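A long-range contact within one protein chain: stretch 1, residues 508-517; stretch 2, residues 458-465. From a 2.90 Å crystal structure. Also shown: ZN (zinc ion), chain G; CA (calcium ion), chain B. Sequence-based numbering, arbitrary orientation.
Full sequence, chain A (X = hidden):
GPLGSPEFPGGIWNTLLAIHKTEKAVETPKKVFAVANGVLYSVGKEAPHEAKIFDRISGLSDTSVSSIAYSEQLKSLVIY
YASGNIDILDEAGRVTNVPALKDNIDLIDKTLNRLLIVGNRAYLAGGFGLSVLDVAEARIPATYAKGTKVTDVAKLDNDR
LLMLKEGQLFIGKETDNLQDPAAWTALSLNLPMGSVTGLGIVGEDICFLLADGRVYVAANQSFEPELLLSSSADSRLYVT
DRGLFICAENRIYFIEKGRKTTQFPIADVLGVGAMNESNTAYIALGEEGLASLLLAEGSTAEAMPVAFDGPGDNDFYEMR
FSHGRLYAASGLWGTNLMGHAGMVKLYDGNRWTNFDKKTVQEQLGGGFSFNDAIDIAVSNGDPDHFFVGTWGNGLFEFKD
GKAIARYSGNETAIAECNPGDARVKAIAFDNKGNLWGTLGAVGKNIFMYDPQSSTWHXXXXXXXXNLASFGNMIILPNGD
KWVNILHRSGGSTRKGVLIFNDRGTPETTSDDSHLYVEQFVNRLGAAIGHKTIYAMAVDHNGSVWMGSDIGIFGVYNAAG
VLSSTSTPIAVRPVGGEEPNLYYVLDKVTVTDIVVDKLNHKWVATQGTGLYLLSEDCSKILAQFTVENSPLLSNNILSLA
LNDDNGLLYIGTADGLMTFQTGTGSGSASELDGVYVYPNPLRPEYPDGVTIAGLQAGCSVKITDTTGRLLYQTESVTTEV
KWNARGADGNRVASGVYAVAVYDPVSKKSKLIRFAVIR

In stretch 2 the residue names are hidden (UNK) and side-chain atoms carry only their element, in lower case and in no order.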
# COMPACT_ATOMS: atom_id res chain seq x y z
N THR A 508 30.97 -28.77 -8.78
CA THR A 508 30.63 -29.83 -9.74
C THR A 508 29.12 -30.09 -9.78
O THR A 508 28.39 -29.85 -8.80
CB THR A 508 31.37 -31.17 -9.51
OG1 THR A 508 32.30 -31.09 -8.43
CG2 THR A 508 32.04 -31.68 -10.78
N THR A 509 28.68 -30.59 -10.94
CA THR A 509 27.32 -30.98 -11.31
C THR A 509 27.30 -32.50 -11.40
O THR A 509 26.25 -33.12 -11.26
CB THR A 509 26.99 -30.29 -12.64
OG1 THR A 509 27.00 -28.88 -12.43
CG2 THR A 509 25.66 -30.71 -13.25
N SER A 510 28.50 -33.10 -11.61
CA SER A 510 28.75 -34.54 -11.81
C SER A 510 28.15 -35.43 -10.70
O SER A 510 27.82 -36.58 -10.99
CB SER A 510 30.24 -34.81 -11.98
OG SER A 510 30.98 -34.87 -10.77
N ASP A 511 28.01 -34.91 -9.46
CA ASP A 511 27.48 -35.64 -8.30
C ASP A 511 26.07 -35.17 -7.88
O ASP A 511 25.45 -35.80 -7.02
CB ASP A 511 28.46 -35.57 -7.10
CG ASP A 511 28.71 -34.20 -6.49
OD1 ASP A 511 29.02 -33.24 -7.25
OD2 ASP A 511 28.70 -34.10 -5.24
N ASP A 512 25.56 -34.08 -8.51
CA ASP A 512 24.25 -33.51 -8.23
C ASP A 512 23.08 -34.40 -8.59
O ASP A 512 23.19 -35.28 -9.44
CB ASP A 512 24.07 -32.20 -9.01
CG ASP A 512 24.88 -31.05 -8.48
OD1 ASP A 512 25.88 -31.31 -7.78
OD2 ASP A 512 24.53 -29.89 -8.78
N SER A 513 21.94 -34.13 -7.92
CA SER A 513 20.61 -34.69 -8.11
C SER A 513 19.67 -33.52 -8.41
O SER A 513 19.71 -32.52 -7.68
CB SER A 513 20.15 -35.45 -6.87
OG SER A 513 20.92 -36.60 -6.58
N HIS A 514 18.88 -33.60 -9.49
CA HIS A 514 17.95 -32.52 -9.86
C HIS A 514 16.76 -33.05 -10.63
O HIS A 514 16.86 -34.05 -11.36
CB HIS A 514 18.63 -31.39 -10.66
CG HIS A 514 18.74 -31.62 -12.14
ND1 HIS A 514 19.81 -32.29 -12.69
CD2 HIS A 514 17.90 -31.24 -13.14
CE1 HIS A 514 19.59 -32.31 -14.00
NE2 HIS A 514 18.45 -31.69 -14.31
N LEU A 515 15.65 -32.36 -10.51
CA LEU A 515 14.46 -32.70 -11.24
C LEU A 515 13.74 -31.46 -11.65
O LEU A 515 13.26 -30.70 -10.81
CB LEU A 515 13.52 -33.63 -10.43
CG LEU A 515 12.26 -34.14 -11.18
CD1 LEU A 515 12.61 -35.23 -12.18
CD2 LEU A 515 11.20 -34.58 -10.21
N TYR A 516 13.68 -31.25 -12.96
CA TYR A 516 12.93 -30.15 -13.54
C TYR A 516 11.47 -30.65 -13.83
O TYR A 516 11.26 -31.58 -14.64
CB TYR A 516 13.64 -29.57 -14.78
CG TYR A 516 12.84 -28.51 -15.51
CD1 TYR A 516 12.27 -27.44 -14.83
CD2 TYR A 516 12.67 -28.57 -16.89
CE1 TYR A 516 11.52 -26.48 -15.50
CE2 TYR A 516 11.94 -27.60 -17.57
CZ TYR A 516 11.36 -26.56 -16.87
OH TYR A 516 10.64 -25.61 -17.53
N VAL A 517 10.49 -30.06 -13.11
CA VAL A 517 9.07 -30.39 -13.22
C VAL A 517 8.33 -29.18 -13.85
O VAL A 517 7.87 -28.27 -13.16
CB VAL A 517 8.44 -30.94 -11.89
CG1 VAL A 517 8.75 -30.06 -10.70
CG2 VAL A 517 6.95 -31.20 -12.00
N UNK A 458 29.38 -21.04 -9.72
CA UNK A 458 28.16 -20.97 -10.52
C UNK A 458 28.08 -22.19 -11.42
O UNK A 458 29.12 -22.77 -11.80
c UNK A 458 28.06 -19.67 -11.32
o UNK A 458 29.25 -19.42 -12.06
N UNK A 459 26.85 -22.62 -11.71
CA UNK A 459 26.54 -23.76 -12.56
C UNK A 459 25.11 -23.62 -13.10
O UNK A 459 24.44 -22.63 -12.83
c UNK A 459 26.72 -25.08 -11.78
c UNK A 459 24.25 -25.66 -8.28
c UNK A 459 25.85 -25.26 -10.55
c UNK A 459 25.54 -25.17 -8.15
c UNK A 459 26.34 -24.97 -9.28
c UNK A 459 23.75 -25.93 -9.52
c UNK A 459 24.55 -25.76 -10.65
N UNK A 460 24.64 -24.65 -13.84
CA UNK A 460 23.28 -24.75 -14.36
C UNK A 460 22.97 -26.18 -14.80
O UNK A 460 23.82 -27.08 -14.71
c UNK A 460 23.06 -23.79 -15.52
o UNK A 460 21.66 -23.59 -15.68
N UNK A 461 21.73 -26.38 -15.26
CA UNK A 461 21.26 -27.64 -15.83
C UNK A 461 20.68 -27.29 -17.21
O UNK A 461 19.83 -26.40 -17.26
o UNK A 461 22.09 -28.96 -9.55
c UNK A 461 21.66 -28.79 -10.84
c UNK A 461 20.25 -28.31 -14.90
c UNK A 461 20.76 -27.78 -11.14
c UNK A 461 21.68 -29.47 -13.15
c UNK A 461 22.14 -29.62 -11.84
c UNK A 461 20.31 -27.63 -12.46
c UNK A 461 20.76 -28.47 -13.48
N UNK A 462 21.17 -27.88 -18.33
CA UNK A 462 20.70 -27.48 -19.68
C UNK A 462 19.19 -27.22 -19.85
O UNK A 462 18.82 -26.28 -20.56
c UNK A 462 22.29 -29.25 -19.89
c UNK A 462 22.23 -28.91 -18.42
c UNK A 462 21.13 -28.64 -20.57
N UNK A 463 18.34 -28.03 -19.19
CA UNK A 463 16.87 -27.91 -19.21
C UNK A 463 16.38 -26.54 -18.60
O UNK A 463 15.34 -26.04 -19.04
o UNK A 463 17.84 -30.81 -18.02
o UNK A 463 17.01 -29.65 -16.33
c UNK A 463 17.07 -29.92 -17.55
c UNK A 463 16.20 -29.13 -18.52
N UNK A 464 17.12 -25.93 -17.65
CA UNK A 464 16.79 -24.64 -17.01
C UNK A 464 17.76 -23.49 -17.41
O UNK A 464 17.48 -22.34 -17.06
c UNK A 464 17.94 -25.22 -14.80
c UNK A 464 15.43 -25.45 -15.01
c UNK A 464 16.67 -24.69 -15.46
N UNK A 465 18.89 -23.78 -18.10
CA UNK A 465 19.86 -22.76 -18.49
C UNK A 465 19.28 -21.76 -19.51
O UNK A 465 18.46 -22.13 -20.36
c UNK A 465 21.12 -23.39 -19.04
ZN ZN G . 17.01 -31.69 -15.87
CA CA B . 28.03 -31.10 -6.77

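Position 458 carries one carbon and then one oxygen, an unbranched hydroxymethyl group. It lies beyond the reach of stretch 1, and its oxygen is hydrogen-bonded elsewhere in the structure. This is Ser-458.

Position 459 has seven carbons, one leading into a ring of six, with no heteroatom. Its CB lies 3.9 Å from OG1 of Thr-509, and the ring comes near Asp-512. A plain six-membered carbon ring means Phe-459, a buried residue that meets stretch 1 without a polar bond; CE1 of Phe-459 is 4.1 Å from OD2 of Asp-512.

Position 460 again has one carbon and one oxygen. Its CB points away from stretch 1, so the side chain takes no part; the residue is Ser-460.

At position 461 one carbon leads to a ring of six carbons bearing an oxygen. That oxygen lies against the carboxylate of Asp-512, and one face of the ring lies against His-514, which makes it Tyr-461. OH of Tyr-461 donates a hydrogen bond to OD2 of Asp-512, 2.7 Å away, near the plane of the ring. The two rings form an offset stack, with centroids 4.1 Å apart and planes at 20°. The CB of each residue also sits over the other's ring, so the overlap takes in each CB as well as the rings.

Position 462 shows three carbons closing a ring onto the backbone N: Pro-462. It is exposed and its CB points sideways, leaving stretch 1 untouched.

Position 463 has two carbons, the second carrying two oxygens. Both oxygens bind zinc, and one lies near the edge of the His-514 ring and near CB of Tyr-516; the short carboxylate identifies Asp-463. OD1 and OD2 of Asp-463 lie 2.5 and 2.1 Å from ZN, while NE2 of His-514 binds the same ion at 2.1 Å.

Position 464 has three carbons, one bearing the other two. One of the outer carbons lies over a face of the Tyr-516 ring, and the beta-branched pattern is that of Val-464. CG1 of Val-464 is 3.7 Å from CD1 of Tyr-516.

Position 465 has a single carbon, hence Ala-465, out of reach of stretch 1. N of Ala-465 and N of Val-464 both donate to O of Tyr-461, at 2.9 and 2.8 Å, holding the loop in a tight bend.

The contact works through side chains, with no backbone hydrogen bond between the stretches. Alternation along the strand turns His-514 and Tyr-516 toward the loop, while Ser-513 and Leu-515 point away; Asp-512, just before the strand, also points toward it. Each stretch supplies a zinc ligand, so the metal ties them together directly. Asp-512 links two sites: its OD1 binds the calcium ion CA at 2.4 Å, while OD2 receives the tyrosine hydrogen bond. His-514 likewise does double duty, coordinating through its edge and stacking through a face.

Stretch 2 (458-465) SFSYPDVA
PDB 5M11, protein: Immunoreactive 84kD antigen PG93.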